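Local coordinates for protein GH127 beta-L-arabinofuranoside (Geobacillus stearothermophilus, PDB 4QK0) that probably hydrolyses beta-L-arabinofuranosidic linkages, releasing L-arabinofuranose, as a family 127 glycoside hydrolase, at residues A171-R180 / Y210-Q220; K81-E91 / P415-H426. All blocks are in the same frame, centred on the assembly; numbering follows the deposited sequence.

Interaction 1: residues A171-R180 / Y210-Q220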
loop_
_atom_site.group_PDB
_atom_site.type_symbol
_atom_site.label_atom_id
_atom_site.label_comp_id
_atom_site.label_asym_id
_atom_site.label_seq_id
_atom_site.Cartn_x
_atom_site.Cartn_y
_atom_site.Cartn_z
ATOM N N ALA A 171 -21.711 29.077 -22.975
ATOM C CA ALA A 171 -21.628 29.670 -21.607
ATOM C C ALA A 171 -22.941 30.395 -21.213
ATOM O O ALA A 171 -23.462 30.253 -20.099
ATOM C CB ALA A 171 -20.454 30.625 -21.533
ATOM N N ASP A 172 -23.515 31.124 -22.165
ATOM C CA ASP A 172 -24.819 31.784 -21.917
ATOM C C ASP A 172 -25.892 30.761 -21.663
ATOM O O ASP A 172 -26.698 30.930 -20.728
ATOM C CB ASP A 172 -25.257 32.679 -23.112
ATOM C CG ASP A 172 -24.282 33.824 -23.388
ATOM O OD1 ASP A 172 -23.515 34.233 -22.486
ATOM O OD2 ASP A 172 -24.255 34.273 -24.557
ATOM N N TYR A 173 -25.940 29.708 -22.486
ATOM C CA TYR A 173 -26.947 28.658 -22.271
ATOM C C TYR A 173 -26.768 28.057 -20.881
ATOM O O TYR A 173 -27.746 27.910 -20.100
ATOM C CB TYR A 173 -26.867 27.584 -23.362
ATOM C CG TYR A 173 -27.760 26.407 -23.086
ATOM C CD1 TYR A 173 -29.108 26.567 -22.857
ATOM C CD2 TYR A 173 -27.217 25.103 -22.979
ATOM C CE1 TYR A 173 -29.905 25.477 -22.533
ATOM C CE2 TYR A 173 -28.002 24.005 -22.651
ATOM C CZ TYR A 173 -29.313 24.177 -22.414
ATOM O OH TYR A 173 -30.081 23.072 -22.105
ATOM N N ILE A 174 -25.518 27.754 -20.520
ATOM C CA ILE A 174 -25.256 27.167 -19.194
ATOM C C ILE A 174 -25.801 28.081 -18.060
ATOM O O ILE A 174 -26.349 27.631 -17.077
ATOM C CB ILE A 174 -23.748 26.924 -19.023
ATOM C CG1 ILE A 174 -23.318 25.732 -19.901
ATOM C CG2 ILE A 174 -23.376 26.701 -17.541
ATOM C CD1 ILE A 174 -21.831 25.639 -20.037
ATOM N N GLY A 175 -25.627 29.376 -18.257
ATOM C CA GLY A 175 -26.144 30.412 -17.346
ATOM C C GLY A 175 -27.644 30.408 -17.200
ATOM O O GLY A 175 -28.146 30.705 -16.147
ATOM N N THR A 176 -28.374 30.032 -18.259
ATOM C CA THR A 176 -29.815 29.918 -18.125
ATOM C C THR A 176 -30.185 28.674 -17.370
ATOM O O THR A 176 -31.200 28.653 -16.681
ATOM C CB THR A 176 -30.575 29.936 -19.475
ATOM O OG1 THR A 176 -30.257 28.778 -20.263
ATOM C CG2 THR A 176 -30.242 31.227 -20.300
ATOM N N VAL A 177 -29.402 27.626 -17.530
ATOM C CA VAL A 177 -29.779 26.329 -16.974
ATOM C C VAL A 177 -29.451 26.230 -15.488
ATOM O O VAL A 177 -30.256 25.705 -14.711
ATOM C CB VAL A 177 -29.050 25.209 -17.681
ATOM C CG1 VAL A 177 -29.255 23.900 -16.951
ATOM C CG2 VAL A 177 -29.557 25.095 -19.098
ATOM N N PHE A 178 -28.291 26.719 -15.101
ATOM C CA PHE A 178 -27.846 26.555 -13.710
ATOM C C PHE A 178 -27.959 27.809 -12.851
ATOM O O PHE A 178 -27.498 28.890 -13.242
ATOM C CB PHE A 178 -26.399 26.066 -13.682
ATOM C CG PHE A 178 -26.260 24.684 -14.228
ATOM C CD1 PHE A 178 -26.474 23.600 -13.429
ATOM C CD2 PHE A 178 -26.009 24.493 -15.568
ATOM C CE1 PHE A 178 -26.384 22.323 -13.934
ATOM C CE2 PHE A 178 -25.903 23.215 -16.094
ATOM C CZ PHE A 178 -26.101 22.126 -15.276
ATOM N N GLY A 179 -28.509 27.646 -11.657
ATOM C CA GLY A 179 -28.569 28.756 -10.722
ATOM C C GLY A 179 -29.595 28.525 -9.651
ATOM O O GLY A 179 -30.132 27.424 -9.539
ATOM N N ARG A 180 -29.904 29.582 -8.892
ATOM C CA ARG A 180 -30.886 29.482 -7.816
ATOM C C ARG A 180 -32.265 29.930 -8.260
ATOM O O ARG A 180 -33.216 29.842 -7.505
ATOM C CB ARG A 180 -30.407 30.299 -6.634
ATOM C CG ARG A 180 -29.014 29.934 -6.185
ATOM C CD ARG A 180 -28.503 30.790 -5.040
ATOM N NE ARG A 180 -29.339 30.810 -3.853
ATOM C CZ ARG A 180 -29.107 30.161 -2.707
ATOM N NH1 ARG A 180 -28.043 29.380 -2.535
ATOM N NH2 ARG A 180 -29.973 30.305 -1.696
ATOM N N TYR A 210 -20.467 35.925 -16.598
ATOM C CA TYR A 210 -19.570 34.781 -16.550
ATOM C C TYR A 210 -18.897 34.737 -15.180
ATOM O O TYR A 210 -18.780 33.665 -14.534
ATOM C CB TYR A 210 -18.548 34.828 -17.708
ATOM C CG TYR A 210 -19.201 34.788 -19.090
ATOM C CD1 TYR A 210 -20.399 34.137 -19.299
ATOM C CD2 TYR A 210 -18.616 35.401 -20.180
ATOM C CE1 TYR A 210 -20.993 34.088 -20.558
ATOM C CE2 TYR A 210 -19.220 35.376 -21.436
ATOM C CZ TYR A 210 -20.416 34.732 -21.615
ATOM O OH TYR A 210 -21.038 34.685 -22.866
ATOM N N LEU A 211 -18.519 35.911 -14.717
ATOM C CA LEU A 211 -17.944 36.072 -13.377
ATOM C C LEU A 211 -18.924 35.683 -12.301
ATOM O O LEU A 211 -18.607 34.884 -11.412
ATOM C CB LEU A 211 -17.481 37.492 -13.184
ATOM C CG LEU A 211 -16.986 37.818 -11.794
ATOM C CD1 LEU A 211 -15.682 37.104 -11.547
ATOM C CD2 LEU A 211 -16.785 39.319 -11.685
ATOM N N LYS A 212 -20.165 36.107 -12.455
ATOM C CA LYS A 212 -21.196 35.713 -11.500
ATOM C C LYS A 212 -21.597 34.221 -11.538
ATOM O O LYS A 212 -21.978 33.631 -10.543
ATOM C CB LYS A 212 -22.416 36.569 -11.731
ATOM C CG LYS A 212 -22.187 38.008 -11.288
ATOM C CD LYS A 212 -23.485 38.604 -10.759
ATOM C CE LYS A 212 -24.276 39.331 -11.826
ATOM N NZ LYS A 212 -23.980 40.794 -11.745
ATOM N N LEU A 213 -21.574 33.645 -12.727
ATOM C CA LEU A 213 -21.886 32.251 -12.877
ATOM C C LEU A 213 -20.767 31.392 -12.184
ATOM O O LEU A 213 -21.062 30.507 -11.418
ATOM C CB LEU A 213 -22.004 31.936 -14.384
ATOM C CG LEU A 213 -22.403 30.517 -14.701
ATOM C CD1 LEU A 213 -23.733 30.224 -14.051
ATOM C CD2 LEU A 213 -22.481 30.299 -16.197
ATOM N N SER A 214 -19.515 31.735 -12.424
ATOM C CA SER A 214 -18.380 31.134 -11.707
ATOM C C SER A 214 -18.589 31.208 -10.216
ATOM O O SER A 214 -18.571 30.188 -9.515
ATOM C CB SER A 214 -17.073 31.830 -12.087
ATOM O OG SER A 214 -15.941 31.234 -11.450
ATOM N N GLN A 215 -18.900 32.404 -9.714
ATOM C CA GLN A 215 -19.212 32.575 -8.281
ATOM C C GLN A 215 -20.366 31.723 -7.816
ATOM O O GLN A 215 -20.324 31.150 -6.706
ATOM C CB GLN A 215 -19.525 34.055 -7.951
ATOM C CG GLN A 215 -19.572 34.342 -6.449
ATOM C CD GLN A 215 -18.174 34.328 -5.829
ATOM O OE1 GLN A 215 -17.308 35.097 -6.252
ATOM N NE2 GLN A 215 -17.931 33.447 -4.842
ATOM N N TYR A 216 -21.418 31.639 -8.635
ATOM C CA TYR A 216 -22.549 30.822 -8.274
ATOM C C TYR A 216 -22.107 29.343 -8.073
ATOM O O TYR A 216 -22.495 28.685 -7.121
ATOM C CB TYR A 216 -23.717 30.869 -9.319
ATOM C CG TYR A 216 -24.510 29.604 -9.216
ATOM C CD1 TYR A 216 -25.393 29.396 -8.184
ATOM C CD2 TYR A 216 -24.257 28.537 -10.080
ATOM C CE1 TYR A 216 -26.064 28.183 -8.064
ATOM C CE2 TYR A 216 -24.927 27.341 -9.969
ATOM C CZ TYR A 216 -25.786 27.151 -8.970
ATOM O OH TYR A 216 -26.413 25.916 -8.863
ATOM N N PHE A 217 -21.348 28.808 -9.019
ATOM C CA PHE A 217 -20.970 27.365 -8.949
ATOM C C PHE A 217 -20.139 27.045 -7.680
ATOM O O PHE A 217 -20.359 26.068 -7.011
ATOM C CB PHE A 217 -20.169 26.993 -10.200
ATOM C CG PHE A 217 -21.025 26.687 -11.425
ATOM C CD1 PHE A 217 -22.023 25.756 -11.381
ATOM C CD2 PHE A 217 -20.794 27.328 -12.602
ATOM C CE1 PHE A 217 -22.769 25.443 -12.509
ATOM C CE2 PHE A 217 -21.511 27.018 -13.737
ATOM C CZ PHE A 217 -22.517 26.077 -13.698
ATOM N N ILE A 218 -19.218 27.934 -7.371
ATOM C CA ILE A 218 -18.419 27.842 -6.168
ATOM C C ILE A 218 -19.243 28.002 -4.885
ATOM O O ILE A 218 -19.081 27.206 -3.957
ATOM C CB ILE A 218 -17.261 28.868 -6.226
ATOM C CG1 ILE A 218 -16.258 28.492 -7.323
ATOM C CG2 ILE A 218 -16.566 29.012 -4.893
ATOM C CD1 ILE A 218 -15.574 27.155 -7.137
ATOM N N ASP A 219 -20.138 28.987 -4.830
ATOM C CA ASP A 219 -20.931 29.192 -3.603
ATOM C C ASP A 219 -21.957 28.130 -3.393
ATOM O O ASP A 219 -22.322 27.871 -2.262
ATOM C CB ASP A 219 -21.625 30.585 -3.546
ATOM C CG ASP A 219 -20.635 31.712 -3.481
ATOM O OD1 ASP A 219 -19.483 31.507 -2.977
ATOM O OD2 ASP A 219 -21.008 32.824 -3.929
ATOM N N GLN A 220 -22.392 27.477 -4.455
ATOM C CA GLN A 220 -23.440 26.472 -4.308
ATOM C C GLN A 220 -22.929 25.079 -3.886
ATOM O O GLN A 220 -23.663 24.289 -3.299
ATOM C CB GLN A 220 -24.168 26.298 -5.615
ATOM C CG GLN A 220 -25.472 25.557 -5.456
ATOM C CD GLN A 220 -26.494 26.311 -4.599
ATOM O OE1 GLN A 220 -26.481 27.524 -4.506
ATOM N NE2 GLN A 220 -27.391 25.573 -3.993
#

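Interaction 2: residues K81-E91 / P415-H426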
loop_
_atom_site.group_PDB
_atom_site.type_symbol
_atom_site.label_atom_id
_atom_site.label_comp_id
_atom_site.label_asym_id
_atom_site.label_seq_id
_atom_site.Cartn_x
_atom_site.Cartn_y
_atom_site.Cartn_z
ATOM N N LYS A 81 -8.319 20.299 -25.160
ATOM C CA LYS A 81 -6.963 20.484 -24.635
ATOM C C LYS A 81 -5.962 20.546 -25.736
ATOM O O LYS A 81 -4.946 21.265 -25.616
ATOM C CB LYS A 81 -6.575 19.377 -23.647
ATOM C CG LYS A 81 -7.352 19.427 -22.334
ATOM C CD LYS A 81 -7.192 18.103 -21.575
ATOM C CE LYS A 81 -7.920 18.126 -20.256
ATOM N NZ LYS A 81 -7.986 16.746 -19.723
ATOM N N TRP A 82 -6.205 19.781 -26.810
ATOM C CA TRP A 82 -5.287 19.822 -27.950
ATOM C C TRP A 82 -5.372 21.235 -28.600
ATOM O O TRP A 82 -4.334 21.877 -28.852
ATOM C CB TRP A 82 -5.598 18.687 -28.949
ATOM C CG TRP A 82 -4.719 18.615 -30.154
ATOM C CD1 TRP A 82 -3.556 17.906 -30.282
ATOM C CD2 TRP A 82 -4.902 19.298 -31.397
ATOM N NE1 TRP A 82 -3.013 18.120 -31.523
ATOM C CE2 TRP A 82 -3.829 18.948 -32.230
ATOM C CE3 TRP A 82 -5.882 20.145 -31.897
ATOM C CZ2 TRP A 82 -3.700 19.436 -33.528
ATOM C CZ3 TRP A 82 -5.764 20.604 -33.206
ATOM C CH2 TRP A 82 -4.683 20.250 -33.996
ATOM N N LEU A 83 -6.595 21.746 -28.794
ATOM C CA LEU A 83 -6.754 23.125 -29.345
ATOM C C LEU A 83 -6.081 24.192 -28.478
ATOM O O LEU A 83 -5.428 25.097 -28.984
ATOM C CB LEU A 83 -8.211 23.476 -29.519
ATOM C CG LEU A 83 -8.918 22.731 -30.673
ATOM C CD1 LEU A 83 -10.412 22.909 -30.572
ATOM C CD2 LEU A 83 -8.425 23.219 -32.012
ATOM N N GLU A 84 -6.187 24.044 -27.168
ATOM C CA GLU A 84 -5.608 25.007 -26.266
ATOM C C GLU A 84 -4.117 25.024 -26.382
ATOM O O GLU A 84 -3.482 26.098 -26.454
ATOM C CB GLU A 84 -6.042 24.770 -24.817
ATOM C CG GLU A 84 -5.598 25.927 -23.907
ATOM C CD GLU A 84 -5.778 25.682 -22.408
ATOM O OE1 GLU A 84 -6.535 24.776 -22.043
ATOM O OE2 GLU A 84 -5.174 26.433 -21.600
ATOM N N ALA A 85 -3.512 23.858 -26.404
ATOM C CA ALA A 85 -2.058 23.819 -26.606
ATOM C C ALA A 85 -1.632 24.400 -27.962
ATOM O O ALA A 85 -0.598 25.061 -28.075
ATOM C CB ALA A 85 -1.552 22.404 -26.498
ATOM N N VAL A 86 -2.395 24.083 -28.995
ATOM C CA VAL A 86 -2.082 24.558 -30.350
ATOM C C VAL A 86 -2.106 26.085 -30.378
ATOM O O VAL A 86 -1.192 26.694 -30.888
ATOM C CB VAL A 86 -3.074 23.948 -31.369
ATOM C CG1 VAL A 86 -3.133 24.764 -32.638
ATOM C CG2 VAL A 86 -2.692 22.512 -31.698
ATOM N N ALA A 87 -3.126 26.669 -29.751
ATOM C CA ALA A 87 -3.182 28.127 -29.523
ATOM C C ALA A 87 -1.918 28.693 -28.978
ATOM O O ALA A 87 -1.365 29.671 -29.526
ATOM C CB ALA A 87 -4.326 28.466 -28.594
ATOM N N TYR A 88 -1.384 28.071 -27.918
ATOM C CA TYR A 88 -0.149 28.588 -27.324
ATOM C C TYR A 88 1.018 28.392 -28.250
ATOM O O TYR A 88 1.954 29.215 -28.261
ATOM C CB TYR A 88 0.155 27.953 -25.961
ATOM C CG TYR A 88 -0.946 28.136 -24.933
ATOM C CD1 TYR A 88 -1.558 29.362 -24.750
ATOM C CD2 TYR A 88 -1.351 27.084 -24.133
ATOM C CE1 TYR A 88 -2.553 29.541 -23.791
ATOM C CE2 TYR A 88 -2.358 27.239 -23.189
ATOM C CZ TYR A 88 -2.950 28.472 -23.016
ATOM O OH TYR A 88 -3.953 28.617 -22.096
ATOM N N LEU A 89 1.010 27.295 -29.003
ATOM C CA LEU A 89 2.108 27.074 -29.945
ATOM C C LEU A 89 2.141 28.168 -31.017
ATOM O O LEU A 89 3.222 28.650 -31.404
ATOM C CB LEU A 89 2.000 25.709 -30.596
ATOM C CG LEU A 89 2.420 24.592 -29.628
ATOM C CD1 LEU A 89 2.152 23.250 -30.289
ATOM C CD2 LEU A 89 3.860 24.661 -29.239
ATOM N N LEU A 90 0.960 28.536 -31.494
ATOM C CA LEU A 90 0.830 29.578 -32.499
ATOM C C LEU A 90 1.230 30.960 -32.030
ATOM O O LEU A 90 1.562 31.774 -32.865
ATOM C CB LEU A 90 -0.594 29.631 -33.040
ATOM C CG LEU A 90 -1.062 28.380 -33.784
ATOM C CD1 LEU A 90 -2.524 28.477 -34.163
ATOM C CD2 LEU A 90 -0.231 28.112 -35.036
ATOM N N GLU A 91 1.181 31.249 -30.729
ATOM C CA GLU A 91 1.715 32.512 -30.195
ATOM C C GLU A 91 3.209 32.623 -30.379
ATOM O O GLU A 91 3.723 33.727 -30.419
ATOM C CB GLU A 91 1.478 32.649 -28.690
ATOM C CG GLU A 91 0.065 32.989 -28.269
ATOM C CD GLU A 91 -0.071 33.314 -26.781
ATOM O OE1 GLU A 91 0.705 32.765 -25.965
ATOM O OE2 GLU A 91 -0.966 34.122 -26.415
ATOM N N PRO A 415 -1.850 15.891 -23.764
ATOM C CA PRO A 415 -2.332 17.239 -24.162
ATOM C C PRO A 415 -2.394 18.190 -22.963
ATOM O O PRO A 415 -2.382 19.447 -23.147
ATOM C CB PRO A 415 -3.742 16.977 -24.737
ATOM C CG PRO A 415 -4.207 15.720 -24.079
ATOM C CD PRO A 415 -2.960 14.908 -23.764
ATOM N N ASN A 416 -2.442 17.578 -21.762
ATOM C CA ASN A 416 -2.304 18.313 -20.543
ATOM C C ASN A 416 -0.899 18.853 -20.397
ATOM O O ASN A 416 -0.771 20.066 -20.249
ATOM C CB ASN A 416 -2.822 17.564 -19.325
ATOM C CG ASN A 416 -4.044 18.251 -18.684
ATOM O OD1 ASN A 416 -5.160 17.763 -18.828
ATOM N ND2 ASN A 416 -3.837 19.390 -17.991
ATOM N N LEU A 417 0.164 18.050 -20.440
ATOM C CA LEU A 417 1.513 18.651 -20.326
ATOM C C LEU A 417 1.825 19.607 -21.451
ATOM O O LEU A 417 2.451 20.610 -21.242
ATOM C CB LEU A 417 2.627 17.648 -20.317
ATOM C CG LEU A 417 3.230 17.280 -18.969
ATOM C CD1 LEU A 417 4.226 16.153 -19.218
ATOM C CD2 LEU A 417 3.923 18.436 -18.256
ATOM N N ALA A 418 1.397 19.276 -22.637
ATOM C CA ALA A 418 1.593 20.158 -23.779
ATOM C C ALA A 418 1.061 21.566 -23.514
ATOM O O ALA A 418 1.734 22.527 -23.852
ATOM C CB ALA A 418 0.900 19.600 -25.001
ATOM N N ARG A 419 -0.161 21.692 -22.980
ATOM C CA ARG A 419 -0.739 23.034 -22.820
ATOM C C ARG A 419 0.015 23.833 -21.798
ATOM O O ARG A 419 0.196 25.027 -21.999
ATOM C CB ARG A 419 -2.230 23.027 -22.551
ATOM C CG ARG A 419 -2.672 22.469 -21.225
ATOM C CD ARG A 419 -4.191 22.518 -21.157
ATOM N NE ARG A 419 -4.678 22.022 -19.888
ATOM C CZ ARG A 419 -5.666 22.551 -19.184
ATOM N NH1 ARG A 419 -6.304 23.651 -19.595
ATOM N NH2 ARG A 419 -6.015 21.980 -18.032
ATOM N N LEU A 420 0.544 23.193 -20.761
ATOM C CA LEU A 420 1.387 23.920 -19.824
ATOM C C LEU A 420 2.747 24.353 -20.403
ATOM O O LEU A 420 3.183 25.536 -20.291
ATOM C CB LEU A 420 1.630 23.094 -18.571
ATOM C CG LEU A 420 2.591 23.727 -17.567
ATOM C CD1 LEU A 420 2.023 25.048 -17.070
ATOM C CD2 LEU A 420 2.801 22.816 -16.382
ATOM N N ILE A 421 3.457 23.399 -20.999
ATOM C CA ILE A 421 4.793 23.663 -21.501
ATOM C C ILE A 421 4.705 24.738 -22.554
ATOM O O ILE A 421 5.545 25.638 -22.609
ATOM C CB ILE A 421 5.410 22.370 -22.093
ATOM C CG1 ILE A 421 5.893 21.450 -20.955
ATOM C CG2 ILE A 421 6.585 22.683 -22.992
ATOM C CD1 ILE A 421 6.289 20.075 -21.415
ATOM N N ALA A 422 3.707 24.624 -23.428
ATOM C CA ALA A 422 3.580 25.569 -24.551
ATOM C C ALA A 422 3.280 26.990 -24.070
ATOM O O ALA A 422 3.591 27.950 -24.761
ATOM C CB ALA A 422 2.515 25.118 -25.541
ATOM N N SER A 423 2.699 27.110 -22.880
ATOM C CA SER A 423 2.363 28.407 -22.338
ATOM C C SER A 423 3.325 28.845 -21.255
ATOM O O SER A 423 2.995 29.718 -20.478
ATOM C CB SER A 423 0.915 28.381 -21.793
ATOM O OG SER A 423 0.779 27.456 -20.738
ATOM N N ILE A 424 4.481 28.207 -21.159
ATOM C CA ILE A 424 5.380 28.500 -20.073
ATOM C C ILE A 424 5.694 30.000 -20.007
ATOM O O ILE A 424 5.900 30.559 -18.916
ATOM C CB ILE A 424 6.676 27.650 -20.157
ATOM C CG1 ILE A 424 7.611 27.907 -18.984
ATOM C CG2 ILE A 424 7.466 27.940 -21.385
ATOM C CD1 ILE A 424 7.076 27.346 -17.696
ATOM N N GLY A 425 5.739 30.647 -21.156
ATOM C CA GLY A 425 6.038 32.063 -21.231
ATOM C C GLY A 425 5.106 32.938 -20.434
ATOM O O GLY A 425 5.518 33.966 -19.919
ATOM N N HIS A 426 3.875 32.486 -20.257
ATOM C CA HIS A 426 2.867 33.227 -19.514
ATOM C C HIS A 426 3.119 33.207 -18.008
ATOM O O HIS A 426 2.456 33.920 -17.299
ATOM C CB HIS A 426 1.495 32.615 -19.661
ATOM C CG HIS A 426 0.952 32.596 -21.044
ATOM N ND1 HIS A 426 1.770 32.646 -22.145
ATOM C CD2 HIS A 426 -0.312 32.447 -21.517
ATOM C CE1 HIS A 426 1.039 32.576 -23.238
ATOM N NE2 HIS A 426 -0.226 32.455 -22.884
HETATM O O HOH W 1 4.483 27.953 -27.257
#

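Interaction 1: residues A171-R180 / Y210-Q220
L213 lies at the apolar centre of this contact, its CD2 methyl resting 3.8 Å from CA of G175, where helix 162-177 presents bare backbone. Its CG is anti to the backbone N (chi1 -177°), which carries both methyls across to the partner helix. I174 meets L213 at about a right angle, and its CG2 also lies in the plane of the F217 ring, at the edge, 4.0 Å from CZ. F178 is the first residue past the helix, and its CB sits 3.9 Å from F217 CE1; the two rings are oblique, their planes 52° apart. Beyond the helix end, the CA of G179 packs over one face of the Y216 ring in a CH-pi contact, 3.7 Å from CZ, while the hydroxyl of that tyrosine bonds to the carbonyl of G187. The polar edges lie at the two ends of the contact. At one, Y210 OH donates to D172 OD1 over a short 2.5 Å, on the syn side but 34° out of the carboxylate plane, and A171 CB packs against the same tyrosine ring. At the other, R180 NH1 reaches an in-plane lone pair of Q220 OE1 at 3.1 Å. Helix 140-158 adds L141 beside I174, F178 and F217. This side-by-side packing of non-consecutive helices, here closest at G175, is typical of the (alpha/alpha)6 barrel of six-hairpin glycosidases.

Interaction 2: residues K81-E91 / P415-H426
R419 and E84 form a buried salt bridge between two roughly parallel helices of the six-hairpin glycosidase domain, NH1 donating to OE1 at 2.7 Å. The nitrogen approaches on the syn side, 20° out of the carboxylate plane, and the carboxylate and guanidinium planes stand nearly perpendicular. R419 CG sits between its backbone N and carbonyl carbon (chi1 68°), and from there the chain runs extended to NE, past E84. The other carboxylate oxygen, OE2, accepts from Y88 OH at 2.6 Å through its anti lone pair, so both oxygens are engaged and the rotation of the carboxylate is restrained. A water adds a polar bridge, donating to the carbonyl oxygens of Y88 and A422. Around this network the packing is close: A85 CB lies 3.8 Å from CA of R419, and A422 CB touches both Y88 CB and L89 CD2. Helix 22-42 covers this apolar side through I35 and V30, which touch A85, L89 and A418. Y88 presents opposite ring faces to its own helix and to its partner, with E84 O over one and, over the other, S423 CB, 3.5 Å from CD2.

Overall arrangement
From the N terminus the chain passes helices 22-42 and 54-61 before reaching helix 76-92, whose residues 81-91 wait for a partner more than 300 residues later. It then passes through helices 96-112 and 140-158 to helix 162-177. Interaction 1 closes a short loop here: 29 intervening residues, including helix 194-205, bring 210-220 back against 171-180. Only after further helices does helix 413-422 arrive and close interaction 2, so the first loop is nested within the second. The contacts do not touch; their centres are 27 Å apart and their nearest atoms about 15 Å. Interaction 2 joins an early helix to the last before the strand-rich region, interaction 1 two helices separated by one other; helix 140-158 borders both.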